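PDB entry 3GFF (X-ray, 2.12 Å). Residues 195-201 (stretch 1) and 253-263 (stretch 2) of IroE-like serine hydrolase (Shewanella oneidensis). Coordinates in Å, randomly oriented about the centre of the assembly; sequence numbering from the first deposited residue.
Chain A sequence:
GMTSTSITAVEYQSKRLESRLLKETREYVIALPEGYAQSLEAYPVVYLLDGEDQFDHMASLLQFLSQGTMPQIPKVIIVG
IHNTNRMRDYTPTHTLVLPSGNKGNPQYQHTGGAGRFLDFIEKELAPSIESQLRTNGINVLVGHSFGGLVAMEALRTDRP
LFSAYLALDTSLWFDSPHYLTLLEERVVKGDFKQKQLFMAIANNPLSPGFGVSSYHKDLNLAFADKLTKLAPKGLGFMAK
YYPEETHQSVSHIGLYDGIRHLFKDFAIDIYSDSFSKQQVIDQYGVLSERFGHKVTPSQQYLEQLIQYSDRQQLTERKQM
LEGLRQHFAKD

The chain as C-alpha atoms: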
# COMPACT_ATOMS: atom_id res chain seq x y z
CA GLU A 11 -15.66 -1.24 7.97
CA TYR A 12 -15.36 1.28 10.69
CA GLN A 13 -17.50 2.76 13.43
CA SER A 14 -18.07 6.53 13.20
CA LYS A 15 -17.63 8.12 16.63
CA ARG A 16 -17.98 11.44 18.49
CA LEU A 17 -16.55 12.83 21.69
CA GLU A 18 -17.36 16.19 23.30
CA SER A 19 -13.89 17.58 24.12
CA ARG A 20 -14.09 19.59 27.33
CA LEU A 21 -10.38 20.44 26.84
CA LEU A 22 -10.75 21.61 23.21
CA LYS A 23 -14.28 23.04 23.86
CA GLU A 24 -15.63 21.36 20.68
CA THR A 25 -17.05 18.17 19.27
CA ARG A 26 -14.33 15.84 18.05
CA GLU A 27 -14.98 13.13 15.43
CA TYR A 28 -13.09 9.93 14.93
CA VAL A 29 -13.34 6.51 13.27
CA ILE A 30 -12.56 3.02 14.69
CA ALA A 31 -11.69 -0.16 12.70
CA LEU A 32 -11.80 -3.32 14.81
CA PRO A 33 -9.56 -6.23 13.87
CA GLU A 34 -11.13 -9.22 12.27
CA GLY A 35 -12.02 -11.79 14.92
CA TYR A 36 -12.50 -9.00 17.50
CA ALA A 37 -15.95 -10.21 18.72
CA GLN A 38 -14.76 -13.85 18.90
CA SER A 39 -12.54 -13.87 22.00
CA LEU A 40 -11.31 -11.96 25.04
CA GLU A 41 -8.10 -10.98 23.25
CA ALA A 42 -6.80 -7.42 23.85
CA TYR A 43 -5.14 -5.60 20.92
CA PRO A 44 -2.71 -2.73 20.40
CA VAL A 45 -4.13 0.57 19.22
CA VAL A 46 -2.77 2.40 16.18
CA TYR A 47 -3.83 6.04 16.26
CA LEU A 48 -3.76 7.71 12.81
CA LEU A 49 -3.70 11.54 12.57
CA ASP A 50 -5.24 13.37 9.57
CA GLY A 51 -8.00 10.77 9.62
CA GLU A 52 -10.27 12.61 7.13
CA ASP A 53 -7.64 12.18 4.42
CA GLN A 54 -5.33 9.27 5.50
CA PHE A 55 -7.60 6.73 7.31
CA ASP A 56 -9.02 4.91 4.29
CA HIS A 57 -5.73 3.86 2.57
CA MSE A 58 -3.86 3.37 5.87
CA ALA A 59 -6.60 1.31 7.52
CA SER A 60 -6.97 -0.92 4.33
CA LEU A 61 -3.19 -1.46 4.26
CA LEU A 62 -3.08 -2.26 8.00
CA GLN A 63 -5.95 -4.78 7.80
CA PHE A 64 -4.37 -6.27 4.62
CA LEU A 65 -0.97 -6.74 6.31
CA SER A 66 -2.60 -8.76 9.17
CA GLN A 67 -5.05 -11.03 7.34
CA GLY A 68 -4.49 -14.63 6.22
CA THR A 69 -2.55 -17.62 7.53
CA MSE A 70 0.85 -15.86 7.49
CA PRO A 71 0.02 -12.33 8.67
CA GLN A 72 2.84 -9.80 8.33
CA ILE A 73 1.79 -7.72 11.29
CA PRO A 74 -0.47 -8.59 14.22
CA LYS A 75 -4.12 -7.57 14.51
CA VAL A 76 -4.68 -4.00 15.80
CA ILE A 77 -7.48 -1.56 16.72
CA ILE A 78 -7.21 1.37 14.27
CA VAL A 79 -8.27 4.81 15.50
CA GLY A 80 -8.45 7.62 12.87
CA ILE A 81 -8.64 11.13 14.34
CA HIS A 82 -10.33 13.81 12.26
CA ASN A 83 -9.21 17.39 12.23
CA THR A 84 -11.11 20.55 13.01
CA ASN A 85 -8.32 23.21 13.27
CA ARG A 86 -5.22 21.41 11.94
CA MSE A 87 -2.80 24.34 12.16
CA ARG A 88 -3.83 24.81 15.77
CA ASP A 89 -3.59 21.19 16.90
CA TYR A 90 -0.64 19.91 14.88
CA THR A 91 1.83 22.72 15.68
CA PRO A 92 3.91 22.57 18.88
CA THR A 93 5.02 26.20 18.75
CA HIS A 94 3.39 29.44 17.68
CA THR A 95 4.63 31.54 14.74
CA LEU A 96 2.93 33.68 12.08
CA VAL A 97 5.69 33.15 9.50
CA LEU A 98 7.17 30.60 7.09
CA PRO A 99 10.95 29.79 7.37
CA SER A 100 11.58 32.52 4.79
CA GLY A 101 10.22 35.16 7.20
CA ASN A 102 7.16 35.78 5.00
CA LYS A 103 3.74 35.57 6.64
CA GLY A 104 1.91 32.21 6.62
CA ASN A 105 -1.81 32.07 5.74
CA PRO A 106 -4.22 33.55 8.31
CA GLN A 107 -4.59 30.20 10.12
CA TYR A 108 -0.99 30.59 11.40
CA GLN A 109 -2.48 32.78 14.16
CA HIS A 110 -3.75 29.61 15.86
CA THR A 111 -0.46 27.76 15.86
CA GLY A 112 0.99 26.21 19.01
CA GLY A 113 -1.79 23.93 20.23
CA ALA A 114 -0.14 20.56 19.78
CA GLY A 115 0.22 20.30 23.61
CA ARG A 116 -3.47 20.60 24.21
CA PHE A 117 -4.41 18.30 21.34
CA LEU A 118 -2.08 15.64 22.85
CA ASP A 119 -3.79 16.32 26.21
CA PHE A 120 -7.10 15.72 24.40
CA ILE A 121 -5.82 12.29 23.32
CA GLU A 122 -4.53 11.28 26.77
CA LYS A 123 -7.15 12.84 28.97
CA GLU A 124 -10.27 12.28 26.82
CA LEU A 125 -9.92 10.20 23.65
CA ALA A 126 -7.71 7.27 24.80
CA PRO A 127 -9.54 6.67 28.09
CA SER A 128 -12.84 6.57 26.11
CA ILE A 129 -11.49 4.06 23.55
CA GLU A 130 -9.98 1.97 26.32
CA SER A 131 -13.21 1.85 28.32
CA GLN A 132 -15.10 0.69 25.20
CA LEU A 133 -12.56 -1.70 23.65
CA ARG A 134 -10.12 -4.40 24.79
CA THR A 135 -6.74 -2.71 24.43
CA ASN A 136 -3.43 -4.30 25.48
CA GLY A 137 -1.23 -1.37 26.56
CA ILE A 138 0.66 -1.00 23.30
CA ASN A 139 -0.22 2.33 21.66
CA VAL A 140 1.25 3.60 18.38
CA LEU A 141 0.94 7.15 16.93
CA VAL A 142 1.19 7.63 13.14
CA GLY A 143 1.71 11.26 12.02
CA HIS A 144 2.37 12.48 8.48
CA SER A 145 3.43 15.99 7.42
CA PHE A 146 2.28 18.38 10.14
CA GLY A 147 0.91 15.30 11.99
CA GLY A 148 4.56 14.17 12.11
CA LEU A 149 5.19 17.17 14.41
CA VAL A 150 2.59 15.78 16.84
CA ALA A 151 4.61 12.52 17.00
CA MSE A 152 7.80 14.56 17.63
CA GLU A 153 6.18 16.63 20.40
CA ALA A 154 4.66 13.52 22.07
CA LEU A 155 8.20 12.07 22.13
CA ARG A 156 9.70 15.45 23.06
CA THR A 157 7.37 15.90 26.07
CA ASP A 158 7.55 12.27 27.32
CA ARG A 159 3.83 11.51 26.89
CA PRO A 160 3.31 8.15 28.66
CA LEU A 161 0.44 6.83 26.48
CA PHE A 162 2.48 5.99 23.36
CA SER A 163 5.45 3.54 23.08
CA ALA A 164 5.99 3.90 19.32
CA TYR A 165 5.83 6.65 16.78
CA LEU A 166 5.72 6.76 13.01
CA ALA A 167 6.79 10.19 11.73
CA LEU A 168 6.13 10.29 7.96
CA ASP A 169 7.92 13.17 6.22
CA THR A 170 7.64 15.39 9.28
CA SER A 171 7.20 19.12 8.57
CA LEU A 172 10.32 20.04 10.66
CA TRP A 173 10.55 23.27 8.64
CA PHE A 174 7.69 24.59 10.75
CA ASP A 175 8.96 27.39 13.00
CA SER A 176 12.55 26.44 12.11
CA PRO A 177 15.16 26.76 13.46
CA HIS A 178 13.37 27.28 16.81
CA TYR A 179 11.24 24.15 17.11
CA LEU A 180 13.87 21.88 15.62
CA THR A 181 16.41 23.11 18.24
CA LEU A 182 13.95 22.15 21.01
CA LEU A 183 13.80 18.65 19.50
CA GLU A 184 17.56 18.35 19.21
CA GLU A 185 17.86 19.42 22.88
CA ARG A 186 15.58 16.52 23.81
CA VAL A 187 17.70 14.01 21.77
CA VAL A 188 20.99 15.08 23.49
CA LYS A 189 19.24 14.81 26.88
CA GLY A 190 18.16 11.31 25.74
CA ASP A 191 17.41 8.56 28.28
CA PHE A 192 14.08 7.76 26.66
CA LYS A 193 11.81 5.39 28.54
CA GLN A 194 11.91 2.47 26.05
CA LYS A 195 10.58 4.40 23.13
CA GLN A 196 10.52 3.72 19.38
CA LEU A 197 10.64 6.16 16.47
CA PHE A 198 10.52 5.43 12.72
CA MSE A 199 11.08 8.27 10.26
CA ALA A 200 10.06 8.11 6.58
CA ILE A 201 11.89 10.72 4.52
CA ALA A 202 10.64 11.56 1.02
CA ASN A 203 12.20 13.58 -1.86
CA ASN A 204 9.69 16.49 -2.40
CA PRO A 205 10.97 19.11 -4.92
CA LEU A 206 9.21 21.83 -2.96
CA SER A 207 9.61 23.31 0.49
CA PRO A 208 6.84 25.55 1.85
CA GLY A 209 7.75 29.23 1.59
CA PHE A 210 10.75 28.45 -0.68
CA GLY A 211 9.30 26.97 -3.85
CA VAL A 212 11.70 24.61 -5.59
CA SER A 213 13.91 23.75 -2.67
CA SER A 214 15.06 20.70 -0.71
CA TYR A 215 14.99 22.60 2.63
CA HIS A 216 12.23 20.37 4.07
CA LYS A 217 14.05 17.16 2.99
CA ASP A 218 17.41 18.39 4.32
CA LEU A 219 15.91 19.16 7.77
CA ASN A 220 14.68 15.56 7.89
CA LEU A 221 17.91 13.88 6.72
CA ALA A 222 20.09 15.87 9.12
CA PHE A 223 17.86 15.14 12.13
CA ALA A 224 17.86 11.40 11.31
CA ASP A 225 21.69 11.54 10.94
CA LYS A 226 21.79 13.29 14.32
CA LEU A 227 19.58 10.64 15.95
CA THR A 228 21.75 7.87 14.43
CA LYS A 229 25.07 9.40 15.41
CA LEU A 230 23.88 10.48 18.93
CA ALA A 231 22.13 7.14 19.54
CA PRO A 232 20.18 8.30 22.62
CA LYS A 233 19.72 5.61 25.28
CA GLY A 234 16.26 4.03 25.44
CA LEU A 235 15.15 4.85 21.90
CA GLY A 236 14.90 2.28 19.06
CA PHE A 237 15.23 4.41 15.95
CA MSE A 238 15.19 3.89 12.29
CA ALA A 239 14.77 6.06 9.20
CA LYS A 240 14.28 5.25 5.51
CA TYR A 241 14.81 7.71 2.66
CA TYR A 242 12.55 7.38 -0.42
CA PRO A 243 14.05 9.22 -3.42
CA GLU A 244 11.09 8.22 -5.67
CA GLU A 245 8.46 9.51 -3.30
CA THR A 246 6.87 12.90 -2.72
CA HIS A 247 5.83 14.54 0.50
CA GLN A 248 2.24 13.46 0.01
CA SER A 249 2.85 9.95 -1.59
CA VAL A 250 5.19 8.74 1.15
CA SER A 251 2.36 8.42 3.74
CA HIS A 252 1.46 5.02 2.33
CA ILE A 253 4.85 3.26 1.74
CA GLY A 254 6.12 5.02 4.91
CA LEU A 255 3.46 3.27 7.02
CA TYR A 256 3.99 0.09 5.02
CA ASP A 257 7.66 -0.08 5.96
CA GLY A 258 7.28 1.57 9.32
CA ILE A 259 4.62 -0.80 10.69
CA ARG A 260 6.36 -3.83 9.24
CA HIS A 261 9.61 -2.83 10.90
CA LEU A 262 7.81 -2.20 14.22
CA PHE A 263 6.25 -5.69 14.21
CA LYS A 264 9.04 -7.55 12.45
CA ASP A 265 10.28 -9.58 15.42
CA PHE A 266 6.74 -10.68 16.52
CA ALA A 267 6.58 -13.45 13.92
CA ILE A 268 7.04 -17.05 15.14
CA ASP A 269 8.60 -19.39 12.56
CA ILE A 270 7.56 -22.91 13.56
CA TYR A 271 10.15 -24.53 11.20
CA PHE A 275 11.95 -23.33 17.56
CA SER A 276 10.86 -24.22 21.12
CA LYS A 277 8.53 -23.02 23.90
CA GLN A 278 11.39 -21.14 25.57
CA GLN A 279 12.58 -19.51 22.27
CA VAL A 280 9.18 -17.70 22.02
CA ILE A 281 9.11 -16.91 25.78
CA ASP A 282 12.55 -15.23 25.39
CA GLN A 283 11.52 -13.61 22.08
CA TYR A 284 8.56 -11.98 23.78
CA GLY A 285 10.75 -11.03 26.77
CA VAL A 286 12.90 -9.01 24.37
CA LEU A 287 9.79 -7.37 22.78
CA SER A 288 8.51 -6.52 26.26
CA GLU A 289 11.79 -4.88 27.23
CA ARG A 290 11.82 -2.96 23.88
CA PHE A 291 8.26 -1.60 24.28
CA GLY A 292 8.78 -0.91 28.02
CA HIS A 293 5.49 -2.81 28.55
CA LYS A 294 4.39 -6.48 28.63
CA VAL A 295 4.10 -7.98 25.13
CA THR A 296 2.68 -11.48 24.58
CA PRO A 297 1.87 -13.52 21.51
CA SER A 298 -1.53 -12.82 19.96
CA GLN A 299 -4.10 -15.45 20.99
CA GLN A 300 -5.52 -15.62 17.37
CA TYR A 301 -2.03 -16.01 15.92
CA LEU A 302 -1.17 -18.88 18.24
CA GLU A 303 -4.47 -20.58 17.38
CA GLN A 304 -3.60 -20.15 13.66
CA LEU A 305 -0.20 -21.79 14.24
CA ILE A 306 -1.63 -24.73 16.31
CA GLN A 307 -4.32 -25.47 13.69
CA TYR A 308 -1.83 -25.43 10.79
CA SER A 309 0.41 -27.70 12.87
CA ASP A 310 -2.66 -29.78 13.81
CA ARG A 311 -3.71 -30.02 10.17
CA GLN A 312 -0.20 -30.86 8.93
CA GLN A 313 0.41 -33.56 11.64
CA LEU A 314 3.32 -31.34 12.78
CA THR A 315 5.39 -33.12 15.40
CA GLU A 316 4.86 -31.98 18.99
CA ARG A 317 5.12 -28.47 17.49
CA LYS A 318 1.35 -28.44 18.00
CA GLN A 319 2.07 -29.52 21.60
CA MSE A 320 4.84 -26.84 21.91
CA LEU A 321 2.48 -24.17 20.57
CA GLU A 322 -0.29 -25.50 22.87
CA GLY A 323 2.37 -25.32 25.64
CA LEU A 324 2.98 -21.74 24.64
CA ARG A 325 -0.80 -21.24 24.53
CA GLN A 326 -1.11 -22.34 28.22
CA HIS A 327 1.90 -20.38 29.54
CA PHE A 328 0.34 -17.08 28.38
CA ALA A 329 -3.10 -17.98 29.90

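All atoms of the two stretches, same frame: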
# COMPACT_ATOMS: atom_id res chain seq x y z
N LYS A 195 11.37 3.85 24.19
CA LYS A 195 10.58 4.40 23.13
C LYS A 195 11.09 3.90 21.79
O LYS A 195 12.18 3.32 21.70
CB LYS A 195 10.61 5.92 23.20
CG LYS A 195 10.15 6.49 24.55
CD LYS A 195 8.66 6.27 24.76
CE LYS A 195 8.18 6.82 26.06
NZ LYS A 195 6.71 6.75 26.16
N GLN A 196 10.24 4.07 20.78
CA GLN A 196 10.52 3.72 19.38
C GLN A 196 10.05 4.83 18.45
O GLN A 196 8.99 5.40 18.63
CB GLN A 196 9.88 2.38 18.99
CG GLN A 196 10.69 1.16 19.56
CD GLN A 196 9.99 -0.18 19.31
OE1 GLN A 196 9.17 -0.61 20.10
NE2 GLN A 196 10.37 -0.87 18.26
N LEU A 197 10.90 5.15 17.47
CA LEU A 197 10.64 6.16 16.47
C LEU A 197 11.08 5.62 15.10
O LEU A 197 12.17 5.06 14.96
CB LEU A 197 11.42 7.46 16.75
CG LEU A 197 11.35 8.51 15.63
CD1 LEU A 197 9.94 9.12 15.47
CD2 LEU A 197 12.37 9.60 15.87
N PHE A 198 10.20 5.75 14.12
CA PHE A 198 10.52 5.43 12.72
C PHE A 198 10.28 6.70 11.96
O PHE A 198 9.22 7.33 12.11
CB PHE A 198 9.62 4.31 12.17
CG PHE A 198 9.72 4.11 10.67
CD1 PHE A 198 10.69 3.28 10.13
CD2 PHE A 198 8.82 4.73 9.82
CE1 PHE A 198 10.79 3.09 8.76
CE2 PHE A 198 8.90 4.54 8.46
CZ PHE A 198 9.91 3.72 7.92
N MSE A 199 11.26 7.12 11.16
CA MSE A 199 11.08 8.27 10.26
C MSE A 199 11.08 7.85 8.79
O MSE A 199 11.98 7.12 8.34
CB MSE A 199 12.19 9.32 10.46
CG MSE A 199 12.14 10.04 11.77
SE MSE A 199 13.66 11.20 12.02
CE MSE A 199 13.42 12.38 10.46
N ALA A 200 10.08 8.31 8.04
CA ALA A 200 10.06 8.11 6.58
C ALA A 200 10.49 9.47 6.07
O ALA A 200 10.02 10.49 6.58
CB ALA A 200 8.64 7.78 6.04
N ILE A 201 11.38 9.48 5.08
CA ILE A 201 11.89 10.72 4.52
C ILE A 201 11.75 10.66 3.01
O ILE A 201 12.41 9.84 2.36
CB ILE A 201 13.39 10.97 4.91
CG1 ILE A 201 13.57 10.89 6.43
CG2 ILE A 201 13.86 12.35 4.37
CD1 ILE A 201 15.04 10.93 6.94
N ILE A 253 3.68 4.15 1.69
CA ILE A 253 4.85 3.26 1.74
C ILE A 253 5.61 3.46 3.05
O ILE A 253 6.30 2.55 3.52
CB ILE A 253 5.82 3.41 0.46
CG1 ILE A 253 6.70 2.16 0.27
CG2 ILE A 253 6.69 4.67 0.52
CD1 ILE A 253 5.91 0.79 0.10
N GLY A 254 5.50 4.68 3.62
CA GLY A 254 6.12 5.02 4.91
C GLY A 254 5.50 4.22 6.04
O GLY A 254 6.21 3.70 6.90
N LEU A 255 4.17 4.11 6.05
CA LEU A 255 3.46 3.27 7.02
C LEU A 255 3.74 1.79 6.69
O LEU A 255 4.02 0.98 7.55
CB LEU A 255 1.94 3.53 6.96
CG LEU A 255 1.01 2.67 7.85
CD1 LEU A 255 1.17 2.97 9.37
CD2 LEU A 255 -0.50 2.85 7.43
N TYR A 256 3.70 1.44 5.41
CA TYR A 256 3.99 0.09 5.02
C TYR A 256 5.30 -0.40 5.66
O TYR A 256 5.33 -1.40 6.37
CB TYR A 256 4.04 -0.03 3.51
CG TYR A 256 4.16 -1.45 3.01
CD1 TYR A 256 5.41 -2.08 2.90
CD2 TYR A 256 3.03 -2.18 2.63
CE1 TYR A 256 5.51 -3.41 2.43
CE2 TYR A 256 3.12 -3.48 2.20
CZ TYR A 256 4.36 -4.11 2.10
OH TYR A 256 4.42 -5.42 1.63
N ASP A 257 6.37 0.36 5.47
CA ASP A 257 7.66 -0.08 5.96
C ASP A 257 7.83 0.15 7.43
O ASP A 257 8.56 -0.62 8.11
CB ASP A 257 8.77 0.63 5.23
CG ASP A 257 8.89 0.23 3.82
OD1 ASP A 257 8.60 -0.97 3.49
OD2 ASP A 257 9.35 1.11 3.05
N GLY A 258 7.19 1.21 7.92
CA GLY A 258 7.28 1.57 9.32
C GLY A 258 6.63 0.55 10.23
O GLY A 258 7.22 0.13 11.20
N ILE A 259 5.42 0.13 9.87
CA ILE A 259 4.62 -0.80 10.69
C ILE A 259 5.15 -2.22 10.61
O ILE A 259 5.01 -2.97 11.57
CB ILE A 259 3.09 -0.75 10.31
CG1 ILE A 259 2.23 -1.08 11.53
CG2 ILE A 259 2.79 -1.60 9.09
CD1 ILE A 259 2.40 -0.03 12.69
N ARG A 260 5.72 -2.57 9.45
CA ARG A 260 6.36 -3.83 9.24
C ARG A 260 7.66 -3.95 10.05
O ARG A 260 7.97 -5.00 10.59
CB ARG A 260 6.60 -4.12 7.74
CG ARG A 260 5.36 -4.65 7.00
CD ARG A 260 5.53 -4.74 5.49
NE ARG A 260 6.69 -5.55 5.11
CZ ARG A 260 6.70 -6.88 4.96
NH1 ARG A 260 5.61 -7.61 5.14
NH2 ARG A 260 7.84 -7.49 4.63
N HIS A 261 8.42 -2.88 10.09
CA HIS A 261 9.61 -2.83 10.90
C HIS A 261 9.27 -2.90 12.40
O HIS A 261 9.90 -3.63 13.17
CB HIS A 261 10.37 -1.54 10.62
CG HIS A 261 11.51 -1.31 11.55
ND1 HIS A 261 12.68 -2.02 11.47
CD2 HIS A 261 11.64 -0.46 12.60
CE1 HIS A 261 13.50 -1.62 12.42
NE2 HIS A 261 12.91 -0.68 13.12
N LEU A 262 8.24 -2.17 12.82
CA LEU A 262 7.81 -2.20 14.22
C LEU A 262 7.44 -3.60 14.69
O LEU A 262 7.78 -3.99 15.80
CB LEU A 262 6.61 -1.27 14.46
CG LEU A 262 6.15 -1.18 15.92
CD1 LEU A 262 7.23 -0.44 16.79
CD2 LEU A 262 4.77 -0.47 16.00
N PHE A 263 6.73 -4.35 13.85
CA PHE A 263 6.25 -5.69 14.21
C PHE A 263 7.02 -6.88 13.66
O PHE A 263 6.60 -8.04 13.80
CB PHE A 263 4.78 -5.81 13.79
CG PHE A 263 3.88 -4.94 14.59
CD1 PHE A 263 3.77 -5.11 15.96
CD2 PHE A 263 3.13 -3.95 13.98
CE1 PHE A 263 2.92 -4.31 16.70
CE2 PHE A 263 2.29 -3.17 14.71
CZ PHE A 263 2.19 -3.33 16.06
O HOH W 1 9.68 -3.18 17.31

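Close packing of a helix on a β-strand often depends on residues that contribute no side chain, and the pairing of strand 195-201 with helix 253-263 in this serine hydrolase is a compact example. The two elements run nearly antiparallel, at 152°, with their axes 8.6 Å apart at closest approach. No direct hydrogen bond links them; the contact rests on shape, with one water as a bridge, and buries 283 Å² in all. Strand alternation sets the pattern: Gln 196, Phe 198 and Ala 200 point their CA-to-CB bonds toward the helix, whereas Leu 197 and Met 199, a selenomethionine, point away.

Along the helix, Ile 253 makes no contact with the strand, and the first to touch it is Gly 254. Its CA lies 3.9 Å from Ala 200 CB, and the two CA atoms are only 5.3 Å apart. Both small residues suit this place: a CB on Gly 254 would fall a tight 3.1 Å from Ala 200 CB. The carbonyl oxygen of Gly 254 also approaches the aromatic ring, 3.2 Å from Phe 198 CE2, while remaining the acceptor of the helical bond from Gly 258 N (2.9 Å from N to O).

The CA-to-CB bonds of Leu 255 and Tyr 256 point away from the strand. At Asp 257 the CA-to-CB bond points sideways, and its CB lies 4.3 Å from Phe 198 CZ; its carboxylate oxygen OD2 is hydrogen-bonded elsewhere in the structure.

One turn after the first glycine, Gly 258 forms the centre of the arrangement. Its CA sits over a face of the Phe 198 ring, 3.5 Å from the ring centroid and 10° off the ring normal, a CH-pi contact. Phe 198, with chi1 in the t well, thus lays its ring against bare helix backbone. A CB on Gly 258 would point toward the strand and clash with the ring, 2.8 Å from Phe 198 CD2, so the glycine is what lets the large aromatic fit here.

Ile 259 faces away and Arg 260 is out of reach. His 261 points toward the strand but stops short of close contact. Leu 262 starts sideways, yet its end comes nearer, placing CD1 3.5 Å from Gln 196 NE2. That amide is not left to apolar packing alone: Gln 196 NE2 donates to a water 2.6 Å from it, and the water's oxygen donates in turn to Leu 262 O, also at 2.6 Å. Phe 263, beyond this bridge, does not touch the strand.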